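Local coordinates for putative glucose-6-phosphate 1-epimerase (Salmonella typhimurium, PDB 2HTA), which probably interconverts the alpha and beta anomers of glucose 6-phosphate and related hexose 6-phosphates as a monomeric mutarotase, at residues 100-104 against 105-109; 166-169 against 170-174; 44-48 against 49-53; 79-83 against 84-88. All blocks are in the same frame, centred on the assembly; numbering follows the deposited sequence.

Contact 1. Residues 100-104 against 105-109; sequences GPAAQ and QGLPS
Ala102 and Leu107 face each other across a chain reversal, and their methyl and methylene carbons press together, CB to CB at 3.3 Å, tighter than usual van der Waals contact. Leu107 also packs on the aliphatic part of Gln104; the two side chains lie side by side and point the same way. Its chi1 of -78° puts CG on the Gln104 side, and chi2 of -72° lays Leu107 CD2 alongside Gln104 CB, at 3.8 Å.

Backbone hydrogen bonding is sparse. Leu107 N donates to Gln104 O at 3.2 Å, the donor standing above the carbonyl plane and not on a lone pair. Farther from the bend, where the two arms do not bond directly, water 1 bridges them: it accepts from Ala102 N at 2.9 Å and donates to Leu107 O at 2.6 Å. At the open end, Ser109 CA makes a CA-H...O contact of 3.2 Å with Gly100 O, and Ser109 OG lies beside Pro101 CA.

Outside the bend, Trp98 NE1 holds Pro108 O, while Ser109 O receives a bond from Arg114, a residue that by similarity binds the substrate. The arrangement is a type II beta turn from Gln104 to Leu107, with Gly106 at its positive-phi position, forming the tip of a surface loop whose base adjoins the probable sugar-phosphate site.

Contact 2. Residues 166-169 against 170-174; sequences LEAH and GEFAT
The edge of the Phe172 ring meets the methyl of Ala168 in a local apolar contact round the bend between strand 162-169 and strand 172-183. Ala168 CB lies near the ring plane, 4.0 Å from Phe172 CE1. Phe172 CG sits between its own backbone N and carbonyl carbon (chi1 40°), and this turns the ring back over the bend. Its CZ thereby comes within 3.6 Å of His169 O, approached obliquely, and one ring face covers the backbone of Gly170, whose C lies 3.9 Å above the plane and toward the rim. No hydrogen bond joins the two segments. The polar link is within 166-169: His169 NE2 donates to Glu167 OE1 at 2.7 Å, close to the imidazole plane, but on the anti side of the carboxylate and 33° out of its plane. His169 ND1 is taken by Glu295, and Glu167 also forms a salt bridge with Arg155, so other residues of the same chain hold both ends of the pair. Around the bend, residues 166-169 run between strands 151-158 and 298-308 in one antiparallel sheet, whereas Phe172 leaves for another sheet, pairs there with Ala292 of strand 289-292 and meets the ring of Trp146.

Contact 3. Residues 44-48 against 49-53; sequences IVVDH and PQVKA
His48 and Pro49 stand at the bend of a beta hairpin, strands 41-48 and 51-56 joined by a type I turn from His48 to Val51. The tight side carries Val46, His48, Val51 and Ala53, all buried. Val46 and Ala53 form a hydrogen-bonded pair: Val46 N donates to Ala53 O at 2.8 Å, and Ala53 N returns a bond to Val46 O in the carbonyl plane, on a lone pair. Val46 CB and Ala53 CB lie 4.1 Å apart. His48 and Val51 exchange a second pair of backbone bonds, Val51 N to His48 O closing the turn, and Val51 CG1 packs 3.8 Å from His48 CB. Val130 of strand 130-137 touches Val46 and His48 on this face.

The other face is looser. Asp47 and Lys52, a non-hydrogen-bonded pair, run exposed and side by side, yet Asp47 OD1 stays 5.2 Å from Lys52 NZ and touches Lys52 CE instead.

The imidazole of His48 ties the turn together. Pro49 CD makes a CH-pi contact over one ring face, 3.5 Å from the centroid. NE2 is hydrogen-bonded to Asp126 O, while ND1 accepts a fairly straight bond from Gln50 N at 2.9 Å, its donor tilted 19° from the ring plane.

Contact 4. Residues 79-83 against 84-88; sequences NTPFK and TGVAL
Leu88 lays its CD2 methyl over the centre of the Phe82 ring, a CH-pi contact with the carbon 3.8 Å from the centroid and 13° off the ring normal. The two side chains cross at about a right angle, and the same methyl also reaches Pro81 O at 3.5 Å, so one branch of the leucine touches both ring and backbone. Leu41 of strand 41-48 touches both Phe82 and Leu88, joining the pair to the five-stranded sheet.

Lys83 meets the opposite arm through the base of its side chain. Its CB lies 3.8 Å from Val86 CG2, while the chain beyond, bent by rotation about CB-CG (chi2 -70°), swings away to a salt bridge with Asp39. Lys83 O accepts the hydrogen bond that closes a type II beta turn from Lys83 to Val86: Val86 N donates at 3.1 Å from above the carbonyl plane. Gly85 takes the positive-phi place in this turn. Water 2 links the arms beside it, accepting from Lys83 N at 3.0 Å and donating to Val86 O at 2.7 Å.

Val86 uses its branches in two directions. With CG1 anti to the backbone N (chi1 173°), that methyl meets the CB and CG side of the Pro81 ring, 4.2 Å from Pro81 CB, while CG2 stays on Lys83. Nearer the ends of the loop, Thr80 OG1 lies 3.6 Å from Leu88 CA and donates to Pro81 O; it also accepts from the backbone N of Arg89, a residue that by similarity binds substrate.

Along the chain the order is contact 3, contact 4, contact 1, contact 2, each complete before the next begins. Contacts 1 and 3 lie on opposite sides of the chain's centre, about 35 Å apart between centres. Contact 3 belongs to the five-stranded antiparallel sheet, and contact 4 lies in the loop between strands 61-67 and 94-95, with nearest atoms about 9 Å from it. Contact 1 occupies the next long loop, before strand 119-125; contact 2 joins two other sheets. Contacts 1 and 4, about 18 Å apart between centres, both approach Arg114, so these loops probably help shape the substrate site, whereas contacts 2 and 3 belong to the beta framework of the galactose mutarotase-like fold.

Contact 1. Residues 100-104 against 105-109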
ATOM      1  N   GLY A 100       0.577   1.998  12.506  1.00 20.65           N
ATOM      2  CA  GLY A 100       0.467   3.335  13.122  1.00 22.50           C
ATOM      3  C   GLY A 100       1.682   3.616  14.014  1.00 21.90           C
ATOM      4  O   GLY A 100       2.695   2.935  13.938  1.00 20.96           O
ATOM      5  N   PRO A 101       1.570   4.600  14.893  1.00 23.74           N
ATOM      6  CA  PRO A 101       2.731   4.977  15.726  1.00 23.13           C
ATOM      7  C   PRO A 101       3.280   3.833  16.571  1.00 21.87           C
ATOM      8  O   PRO A 101       2.495   3.038  17.114  1.00 21.84           O
ATOM      9  CB  PRO A 101       2.170   6.114  16.593  1.00 24.64           C
ATOM     10  CG  PRO A 101       1.067   6.673  15.845  1.00 26.24           C
ATOM     11  CD  PRO A 101       0.391   5.460  15.143  1.00 24.87           C
ATOM     12  N   ALA A 102       4.601   3.697  16.654  1.00 20.81           N
ATOM     13  CA  ALA A 102       5.239   2.627  17.450  1.00 22.59           C
ATOM     14  C   ALA A 102       4.884   2.775  18.901  1.00 22.26           C
ATOM     15  O   ALA A 102       4.822   3.904  19.399  1.00 23.23           O
ATOM     16  CB  ALA A 102       6.750   2.711  17.366  1.00 22.73           C
ATOM     17  N   ALA A 103       4.711   1.657  19.581  1.00 21.76           N
ATOM     18  CA  ALA A 103       4.593   1.673  21.043  1.00 20.64           C
ATOM     19  C   ALA A 103       5.959   2.155  21.634  1.00 23.01           C
ATOM     20  O   ALA A 103       5.969   2.896  22.646  1.00 22.06           O
ATOM     21  CB  ALA A 103       4.312   0.300  21.536  1.00 20.84           C
ATOM     22  N   GLN A 104       7.079   1.724  21.049  1.00 20.67           N
ATOM     23  CA  GLN A 104       8.412   1.969  21.693  1.00 21.45           C
ATOM     24  C   GLN A 104       9.033   3.288  21.270  1.00 22.50           C
ATOM     25  O   GLN A 104       8.910   3.694  20.102  1.00 22.34           O
ATOM     26  CB  GLN A 104       9.352   0.816  21.424  1.00 20.90           C
ATOM     27  CG  GLN A 104       8.920  -0.521  22.077  1.00 21.57           C
ATOM     28  CD  GLN A 104       9.427  -1.734  21.290  1.00 22.43           C
ATOM     29  OE1 GLN A 104       9.357  -1.765  20.033  1.00 25.80           O
ATOM     30  NE2 GLN A 104       9.955  -2.709  21.996  1.00 22.12           N
ATOM     31  N   GLN A 105       9.647   3.998  22.232  1.00 23.61           N
ATOM     32  CA  GLN A 105      10.275   5.278  21.953  1.00 23.27           C
ATOM     33  C   GLN A 105      11.287   5.187  20.815  1.00 23.92           C
ATOM     34  O   GLN A 105      12.143   4.315  20.808  1.00 23.31           O
ATOM     35  CB  GLN A 105      11.011   5.802  23.196  1.00 23.64           C
ATOM     36  CG  GLN A 105      11.432   7.239  23.012  1.00 26.17           C
ATOM     37  CD  GLN A 105      12.317   7.728  24.120  1.00 28.03           C
ATOM     38  OE1 GLN A 105      12.638   6.999  25.040  1.00 30.81           O
ATOM     39  NE2 GLN A 105      12.791   8.945  23.976  1.00 30.46           N
ATOM     40  N   GLY A 106      11.188   6.113  19.861  1.00 24.70           N
ATOM     41  CA  GLY A 106      12.164   6.202  18.785  1.00 26.15           C
ATOM     42  C   GLY A 106      11.887   5.290  17.583  1.00 27.26           C
ATOM     43  O   GLY A 106      12.525   5.453  16.546  1.00 28.31           O
ATOM     44  N   LEU A 107      10.990   4.308  17.714  1.00 25.58           N
ATOM     45  CA  LEU A 107      10.603   3.452  16.543  1.00 24.94           C
ATOM     46  C   LEU A 107       9.645   4.178  15.580  1.00 24.09           C
ATOM     47  O   LEU A 107       8.860   5.027  15.993  1.00 23.61           O
ATOM     48  CB  LEU A 107       9.976   2.110  17.017  1.00 24.66           C
ATOM     49  CG  LEU A 107      10.888   0.987  17.534  1.00 27.05           C
ATOM     50  CD1 LEU A 107      11.677   0.334  16.430  1.00 32.45           C
ATOM     51  CD2 LEU A 107      11.848   1.569  18.603  1.00 29.05           C
ATOM     52  N   PRO A 108       9.706   3.827  14.266  1.00 23.71           N
ATOM     53  CA  PRO A 108       8.876   4.527  13.297  1.00 24.26           C
ATOM     54  C   PRO A 108       7.435   4.026  13.336  1.00 24.02           C
ATOM     55  O   PRO A 108       7.163   2.964  13.918  1.00 25.17           O
ATOM     56  CB  PRO A 108       9.549   4.185  11.933  1.00 25.01           C
ATOM     57  CG  PRO A 108      10.180   2.809  12.140  1.00 25.27           C
ATOM     58  CD  PRO A 108      10.583   2.801  13.662  1.00 25.48           C
ATOM     59  N   SER A 109       6.531   4.772  12.722  1.00 23.75           N
ATOM     60  CA  SER A 109       5.192   4.294  12.409  1.00 23.58           C
ATOM     61  C   SER A 109       5.267   3.058  11.491  1.00 22.25           C
ATOM     62  O   SER A 109       6.239   2.891  10.754  1.00 21.07           O
ATOM     63  CB  SER A 109       4.416   5.403  11.685  1.00 25.04           C
ATOM     64  OG  SER A 109       3.834   6.293  12.643  1.00 28.19           O
TER
HETATM   65  O   HOH W   1       6.359   5.886  15.985  1.00 27.76           O

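Contact 2. Residues 166-169 against 170-174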
ATOM      1  N   LEU A 166      -0.541 -10.546   2.081  1.00 17.73           N
ATOM      2  CA  LEU A 166       0.521 -10.626   3.078  1.00 18.36           C
ATOM      3  C   LEU A 166       0.331 -11.806   4.048  1.00 19.74           C
ATOM      4  O   LEU A 166      -0.728 -11.967   4.647  1.00 20.80           O
ATOM      5  CB  LEU A 166       0.543  -9.315   3.868  1.00 18.83           C
ATOM      6  CG  LEU A 166       1.686  -9.261   4.888  1.00 18.93           C
ATOM      7  CD1 LEU A 166       3.076  -9.119   4.221  1.00 19.75           C
ATOM      8  CD2 LEU A 166       1.406  -8.115   5.883  1.00 20.68           C
ATOM      9  N   GLU A 167       1.377 -12.595   4.268  1.00 19.28           N
ATOM     10  CA  GLU A 167       1.258 -13.815   5.084  1.00 20.35           C
ATOM     11  C   GLU A 167       2.487 -13.890   5.996  1.00 20.56           C
ATOM     12  O   GLU A 167       3.635 -13.820   5.512  1.00 20.15           O
ATOM     13  CB  GLU A 167       1.238 -15.022   4.141  1.00 20.45           C
ATOM     14  CG  GLU A 167       1.221 -16.348   4.821  1.00 24.00           C
ATOM     15  CD  GLU A 167       1.123 -17.494   3.762  1.00 31.92           C
ATOM     16  OE1 GLU A 167       2.150 -18.154   3.403  1.00 27.63           O
ATOM     17  OE2 GLU A 167      -0.010 -17.675   3.278  1.00 31.21           O
ATOM     18  N   ALA A 168       2.238 -13.961   7.294  1.00 19.29           N
ATOM     19  CA  ALA A 168       3.326 -13.912   8.300  1.00 20.34           C
ATOM     20  C   ALA A 168       3.405 -15.258   9.027  1.00 21.01           C
ATOM     21  O   ALA A 168       2.407 -15.730   9.610  1.00 22.80           O
ATOM     22  CB  ALA A 168       3.086 -12.778   9.293  1.00 19.61           C
ATOM     23  N   HIS A 169       4.564 -15.893   8.960  1.00 19.94           N
ATOM     24  CA  HIS A 169       4.785 -17.187   9.606  1.00 20.94           C
ATOM     25  C   HIS A 169       5.621 -16.974  10.866  1.00 19.98           C
ATOM     26  O   HIS A 169       6.692 -16.367  10.816  1.00 19.95           O
ATOM     27  CB  HIS A 169       5.550 -18.124   8.675  1.00 20.64           C
ATOM     28  CG  HIS A 169       4.778 -18.482   7.443  1.00 21.22           C
ATOM     29  ND1 HIS A 169       4.148 -19.700   7.283  1.00 27.05           N
ATOM     30  CD2 HIS A 169       4.552 -17.786   6.308  1.00 24.10           C
ATOM     31  CE1 HIS A 169       3.556 -19.734   6.097  1.00 25.20           C
ATOM     32  NE2 HIS A 169       3.786 -18.587   5.487  1.00 24.80           N
ATOM     33  N   GLY A 170       5.173 -17.546  11.962  1.00 21.70           N
ATOM     34  CA  GLY A 170       5.921 -17.382  13.253  1.00 22.28           C
ATOM     35  C   GLY A 170       4.967 -17.586  14.419  1.00 24.32           C
ATOM     36  O   GLY A 170       3.845 -18.078  14.221  1.00 24.26           O
ATOM     37  N   GLU A 171       5.392 -17.200  15.625  1.00 23.98           N
ATOM     38  CA  GLU A 171       4.511 -17.290  16.788  1.00 25.76           C
ATOM     39  C   GLU A 171       4.507 -15.937  17.432  1.00 25.71           C
ATOM     40  O   GLU A 171       5.474 -15.586  18.152  1.00 26.17           O
ATOM     41  CB  GLU A 171       5.049 -18.306  17.804  1.00 26.93           C
ATOM     42  CG  GLU A 171       5.464 -19.678  17.257  1.00 31.49           C
ATOM     43  CD  GLU A 171       4.289 -20.580  16.857  1.00 42.25           C
ATOM     44  OE1 GLU A 171       3.240 -20.674  17.584  1.00 45.50           O
ATOM     45  OE2 GLU A 171       4.425 -21.235  15.789  1.00 47.45           O
ATOM     46  N   PHE A 172       3.465 -15.153  17.155  1.00 24.44           N
ATOM     47  CA  PHE A 172       3.468 -13.778  17.623  1.00 26.21           C
ATOM     48  C   PHE A 172       2.096 -13.211  17.341  1.00 26.69           C
ATOM     49  O   PHE A 172       1.301 -13.814  16.643  1.00 25.85           O
ATOM     50  CB  PHE A 172       4.596 -12.907  16.976  1.00 25.68           C
ATOM     51  CG  PHE A 172       4.825 -13.176  15.504  1.00 25.57           C
ATOM     52  CD1 PHE A 172       3.814 -12.972  14.582  1.00 21.55           C
ATOM     53  CD2 PHE A 172       6.054 -13.648  15.041  1.00 23.07           C
ATOM     54  CE1 PHE A 172       4.005 -13.221  13.177  1.00 22.73           C
ATOM     55  CE2 PHE A 172       6.249 -13.935  13.696  1.00 22.42           C
ATOM     56  CZ  PHE A 172       5.229 -13.713  12.727  1.00 21.02           C
ATOM     57  N   ALA A 173       1.834 -12.039  17.912  1.00 27.07           N
ATOM     58  CA  ALA A 173       0.599 -11.327  17.693  1.00 28.39           C
ATOM     59  C   ALA A 173       0.999  -9.940  17.202  1.00 28.39           C
ATOM     60  O   ALA A 173       1.914  -9.329  17.758  1.00 31.70           O
ATOM     61  CB  ALA A 173      -0.182 -11.225  19.005  1.00 30.81           C
ATOM     62  N   THR A 174       0.374  -9.478  16.114  1.00 26.05           N
ATOM     63  CA  THR A 174       0.777  -8.272  15.390  1.00 25.22           C
ATOM     64  C   THR A 174      -0.419  -7.378  15.012  1.00 22.84           C
ATOM     65  O   THR A 174      -1.579  -7.792  15.088  1.00 22.12           O
ATOM     66  CB  THR A 174       1.484  -8.596  14.013  1.00 24.03           C
ATOM     67  OG1 THR A 174       0.568  -9.284  13.131  1.00 26.81           O
ATOM     68  CG2 THR A 174       2.712  -9.456  14.174  1.00 26.32           C
TER

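Contact 3. Residues 44-48 against 49-53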
ATOM      1  N   ILE A  44      11.950  -3.912  -9.312  1.00 19.21           N
ATOM      2  CA  ILE A  44      11.454  -4.930 -10.222  1.00 20.51           C
ATOM      3  C   ILE A  44      10.330  -4.299 -11.038  1.00 20.51           C
ATOM      4  O   ILE A  44       9.340  -3.805 -10.495  1.00 19.56           O
ATOM      5  CB  ILE A  44      10.942  -6.189  -9.470  1.00 21.07           C
ATOM      6  CG1 ILE A  44      12.028  -6.756  -8.503  1.00 21.55           C
ATOM      7  CG2 ILE A  44      10.366  -7.196 -10.488  1.00 21.88           C
ATOM      8  CD1 ILE A  44      13.325  -7.295  -9.208  1.00 23.46           C
ATOM      9  N   VAL A  45      10.507  -4.292 -12.363  1.00 20.99           N
ATOM     10  CA  VAL A  45       9.621  -3.569 -13.230  1.00 20.45           C
ATOM     11  C   VAL A  45       8.913  -4.565 -14.173  1.00 20.04           C
ATOM     12  O   VAL A  45       9.569  -5.363 -14.828  1.00 19.28           O
ATOM     13  CB  VAL A  45      10.361  -2.478 -14.057  1.00 20.45           C
ATOM     14  CG1 VAL A  45       9.388  -1.808 -15.004  1.00 17.98           C
ATOM     15  CG2 VAL A  45      11.057  -1.413 -13.126  1.00 20.26           C
ATOM     16  N   VAL A  46       7.585  -4.506 -14.183  1.00 20.95           N
ATOM     17  CA  VAL A  46       6.738  -5.328 -15.020  1.00 20.50           C
ATOM     18  C   VAL A  46       6.305  -4.444 -16.198  1.00 21.29           C
ATOM     19  O   VAL A  46       5.585  -3.453 -16.045  1.00 20.53           O
ATOM     20  CB  VAL A  46       5.445  -5.796 -14.251  1.00 21.64           C
ATOM     21  CG1 VAL A  46       4.479  -6.597 -15.201  1.00 17.91           C
ATOM     22  CG2 VAL A  46       5.792  -6.641 -13.012  1.00 20.34           C
ATOM     23  N   ASP A  47       6.747  -4.796 -17.400  1.00 22.47           N
ATOM     24  CA  ASP A  47       6.287  -4.053 -18.555  1.00 23.15           C
ATOM     25  C   ASP A  47       5.672  -5.130 -19.477  1.00 23.52           C
ATOM     26  O   ASP A  47       6.383  -5.778 -20.267  1.00 21.83           O
ATOM     27  CB  ASP A  47       7.494  -3.370 -19.211  1.00 23.81           C
ATOM     28  CG  ASP A  47       7.112  -2.527 -20.436  1.00 29.29           C
ATOM     29  OD1 ASP A  47       5.975  -2.624 -20.953  1.00 27.60           O
ATOM     30  OD2 ASP A  47       7.980  -1.758 -20.913  1.00 32.10           O
ATOM     31  N   HIS A  48       4.372  -5.369 -19.299  1.00 23.35           N
ATOM     32  CA  HIS A  48       3.687  -6.489 -19.943  1.00 23.11           C
ATOM     33  C   HIS A  48       2.637  -5.861 -20.852  1.00 23.38           C
ATOM     34  O   HIS A  48       2.174  -4.748 -20.576  1.00 22.82           O
ATOM     35  CB  HIS A  48       3.041  -7.305 -18.789  1.00 23.54           C
ATOM     36  CG  HIS A  48       2.202  -8.466 -19.210  1.00 23.67           C
ATOM     37  ND1 HIS A  48       0.899  -8.333 -19.649  1.00 22.31           N
ATOM     38  CD2 HIS A  48       2.444  -9.790 -19.151  1.00 22.67           C
ATOM     39  CE1 HIS A  48       0.392  -9.532 -19.866  1.00 18.71           C
ATOM     40  NE2 HIS A  48       1.317 -10.434 -19.590  1.00 22.91           N
ATOM     41  N   PRO A  49       2.218  -6.572 -21.934  1.00 23.67           N
ATOM     42  CA  PRO A  49       1.201  -5.970 -22.828  1.00 24.41           C
ATOM     43  C   PRO A  49      -0.125  -5.545 -22.174  1.00 24.00           C
ATOM     44  O   PRO A  49      -0.784  -4.599 -22.657  1.00 23.34           O
ATOM     45  CB  PRO A  49       0.946  -7.093 -23.834  1.00 25.01           C
ATOM     46  CG  PRO A  49       2.261  -7.774 -23.933  1.00 26.57           C
ATOM     47  CD  PRO A  49       2.643  -7.880 -22.445  1.00 23.37           C
ATOM     48  N   GLN A  50      -0.527  -6.230 -21.086  1.00 22.79           N
ATOM     49  CA  GLN A  50      -1.799  -5.934 -20.443  1.00 22.67           C
ATOM     50  C   GLN A  50      -1.653  -5.111 -19.137  1.00 22.08           C
ATOM     51  O   GLN A  50      -2.655  -4.755 -18.528  1.00 21.80           O
ATOM     52  CB  GLN A  50      -2.469  -7.275 -20.068  1.00 23.63           C
ATOM     53  CG  GLN A  50      -2.814  -8.130 -21.304  1.00 28.31           C
ATOM     54  CD  GLN A  50      -3.845  -7.398 -22.099  1.00 31.58           C
ATOM     55  OE1 GLN A  50      -4.985  -7.274 -21.670  1.00 35.19           O
ATOM     56  NE2 GLN A  50      -3.434  -6.798 -23.180  1.00 36.55           N
ATOM     57  N   VAL A  51      -0.422  -4.843 -18.707  1.00 21.44           N
ATOM     58  CA  VAL A  51      -0.229  -4.142 -17.415  1.00 20.08           C
ATOM     59  C   VAL A  51       1.213  -3.633 -17.254  1.00 20.39           C
ATOM     60  O   VAL A  51       2.157  -4.304 -17.620  1.00 20.17           O
ATOM     61  CB  VAL A  51      -0.533  -5.125 -16.214  1.00 18.63           C
ATOM     62  CG1 VAL A  51       0.251  -6.494 -16.314  1.00 19.06           C
ATOM     63  CG2 VAL A  51      -0.327  -4.390 -14.829  1.00 19.29           C
ATOM     64  N   LYS A  52       1.344  -2.461 -16.654  1.00 19.72           N
ATOM     65  CA  LYS A  52       2.640  -1.940 -16.246  1.00 20.32           C
ATOM     66  C   LYS A  52       2.605  -1.796 -14.728  1.00 19.36           C
ATOM     67  O   LYS A  52       1.639  -1.283 -14.191  1.00 20.67           O
ATOM     68  CB  LYS A  52       2.858  -0.555 -16.862  1.00 21.66           C
ATOM     69  CG  LYS A  52       3.184  -0.650 -18.357  1.00 25.23           C
ATOM     70  CD  LYS A  52       3.427   0.753 -18.908  1.00 31.99           C
ATOM     71  CE  LYS A  52       3.799   0.661 -20.414  1.00 34.68           C
ATOM     72  NZ  LYS A  52       3.573   1.948 -21.143  1.00 37.79           N
ATOM     73  N   ALA A  53       3.642  -2.272 -14.058  1.00 18.65           N
ATOM     74  CA  ALA A  53       3.695  -2.168 -12.586  1.00 17.65           C
ATOM     75  C   ALA A  53       5.147  -2.167 -12.150  1.00 18.05           C
ATOM     76  O   ALA A  53       6.053  -2.602 -12.888  1.00 18.93           O
ATOM     77  CB  ALA A  53       2.960  -3.404 -11.968  1.00 17.08           C
TER

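Contact 4. Residues 79-83 against 84-88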
ATOM      1  N   ASN A  79       8.359  13.324  -4.915  1.00 26.22           N
ATOM      2  CA  ASN A  79       9.389  13.756  -3.970  1.00 26.82           C
ATOM      3  C   ASN A  79       9.877  12.709  -3.013  1.00 26.71           C
ATOM      4  O   ASN A  79      10.623  13.043  -2.061  1.00 26.17           O
ATOM      5  CB  ASN A  79       8.879  14.937  -3.117  1.00 29.08           C
ATOM      6  CG  ASN A  79       8.732  16.236  -3.933  1.00 31.73           C
ATOM      7  OD1 ASN A  79       8.586  16.197  -5.171  1.00 35.77           O
ATOM      8  ND2 ASN A  79       8.731  17.377  -3.248  1.00 30.82           N
ATOM      9  N   THR A  80       9.512  11.438  -3.210  1.00 24.95           N
ATOM     10  CA  THR A  80      10.011  10.419  -2.294  1.00 25.01           C
ATOM     11  C   THR A  80      11.483  10.106  -2.501  1.00 24.96           C
ATOM     12  O   THR A  80      11.930   9.993  -3.640  1.00 24.53           O
ATOM     13  CB  THR A  80       9.143   9.105  -2.307  1.00 24.34           C
ATOM     14  OG1 THR A  80       9.555   8.274  -1.221  1.00 26.36           O
ATOM     15  CG2 THR A  80       9.281   8.340  -3.605  1.00 27.55           C
ATOM     16  N   PRO A  81      12.254   9.987  -1.405  1.00 24.98           N
ATOM     17  CA  PRO A  81      13.585   9.434  -1.585  1.00 25.22           C
ATOM     18  C   PRO A  81      13.526   7.980  -2.058  1.00 25.03           C
ATOM     19  O   PRO A  81      12.506   7.310  -1.847  1.00 25.17           O
ATOM     20  CB  PRO A  81      14.191   9.504  -0.165  1.00 26.57           C
ATOM     21  CG  PRO A  81      13.396  10.504   0.554  1.00 26.86           C
ATOM     22  CD  PRO A  81      11.986  10.313  -0.005  1.00 25.90           C
ATOM     23  N   PHE A  82      14.580   7.525  -2.740  1.00 24.69           N
ATOM     24  CA  PHE A  82      14.860   6.120  -3.038  1.00 24.16           C
ATOM     25  C   PHE A  82      16.196   5.818  -2.367  1.00 24.06           C
ATOM     26  O   PHE A  82      17.219   5.758  -3.008  1.00 23.77           O
ATOM     27  CB  PHE A  82      14.900   5.811  -4.552  1.00 23.68           C
ATOM     28  CG  PHE A  82      13.530   5.738  -5.165  1.00 23.48           C
ATOM     29  CD1 PHE A  82      12.986   4.504  -5.539  1.00 24.19           C
ATOM     30  CD2 PHE A  82      12.747   6.886  -5.305  1.00 23.56           C
ATOM     31  CE1 PHE A  82      11.720   4.421  -6.078  1.00 23.79           C
ATOM     32  CE2 PHE A  82      11.440   6.798  -5.868  1.00 24.94           C
ATOM     33  CZ  PHE A  82      10.933   5.586  -6.207  1.00 24.10           C
ATOM     34  N   LYS A  83      16.145   5.644  -1.055  1.00 24.13           N
ATOM     35  CA  LYS A  83      17.333   5.531  -0.201  1.00 24.08           C
ATOM     36  C   LYS A  83      17.204   4.304   0.697  1.00 23.84           C
ATOM     37  O   LYS A  83      16.114   3.992   1.234  1.00 23.27           O
ATOM     38  CB  LYS A  83      17.441   6.752   0.715  1.00 24.33           C
ATOM     39  CG  LYS A  83      17.662   8.101   0.032  1.00 26.87           C
ATOM     40  CD  LYS A  83      19.036   8.232  -0.574  1.00 32.13           C
ATOM     41  CE  LYS A  83      19.342   9.705  -0.947  1.00 32.98           C
ATOM     42  NZ  LYS A  83      20.570   9.667  -1.819  1.00 37.61           N
ATOM     43  N   THR A  84      18.318   3.632   0.891  1.00 24.53           N
ATOM     44  CA  THR A  84      18.403   2.487   1.774  1.00 26.06           C
ATOM     45  C   THR A  84      17.827   2.726   3.160  1.00 26.45           C
ATOM     46  O   THR A  84      18.251   3.643   3.900  1.00 25.03           O
ATOM     47  CB  THR A  84      19.844   1.923   1.786  1.00 26.01           C
ATOM     48  OG1 THR A  84      20.203   1.659   0.435  1.00 27.99           O
ATOM     49  CG2 THR A  84      19.914   0.620   2.548  1.00 27.11           C
ATOM     50  N   GLY A  85      16.790   1.928   3.487  1.00 25.78           N
ATOM     51  CA  GLY A  85      16.185   1.999   4.823  1.00 24.29           C
ATOM     52  C   GLY A  85      15.132   3.059   5.028  1.00 23.74           C
ATOM     53  O   GLY A  85      14.495   3.103   6.077  1.00 25.13           O
ATOM     54  N   VAL A  86      14.901   3.911   4.033  1.00 23.20           N
ATOM     55  CA  VAL A  86      13.976   5.015   4.161  1.00 22.29           C
ATOM     56  C   VAL A  86      12.611   4.613   3.558  1.00 22.97           C
ATOM     57  O   VAL A  86      12.574   4.159   2.416  1.00 22.37           O
ATOM     58  CB  VAL A  86      14.577   6.260   3.430  1.00 23.27           C
ATOM     59  CG1 VAL A  86      13.570   7.411   3.390  1.00 26.35           C
ATOM     60  CG2 VAL A  86      15.867   6.718   4.218  1.00 23.34           C
ATOM     61  N   ALA A  87      11.536   4.814   4.296  1.00 23.25           N
ATOM     62  CA  ALA A  87      10.204   4.422   3.804  1.00 23.40           C
ATOM     63  C   ALA A  87       9.832   5.180   2.573  1.00 23.24           C
ATOM     64  O   ALA A  87       9.999   6.403   2.486  1.00 24.49           O
ATOM     65  CB  ALA A  87       9.143   4.597   4.901  1.00 23.13           C
ATOM     66  N   LEU A  88       9.318   4.458   1.587  1.00 23.34           N
ATOM     67  CA  LEU A  88       8.875   5.058   0.330  1.00 22.03           C
ATOM     68  C   LEU A  88       7.489   5.678   0.475  1.00 21.62           C
ATOM     69  O   LEU A  88       6.601   5.063   1.119  1.00 21.65           O
ATOM     70  CB  LEU A  88       8.872   3.990  -0.745  1.00 21.71           C
ATOM     71  CG  LEU A  88      10.247   3.536  -1.239  1.00 23.53           C
ATOM     72  CD1 LEU A  88      10.222   2.034  -1.521  1.00 24.40           C
ATOM     73  CD2 LEU A  88      10.736   4.366  -2.469  1.00 24.19           C
TER
HETATM   74  O   HOH W   2      13.375   5.277   0.080  1.00 25.32           O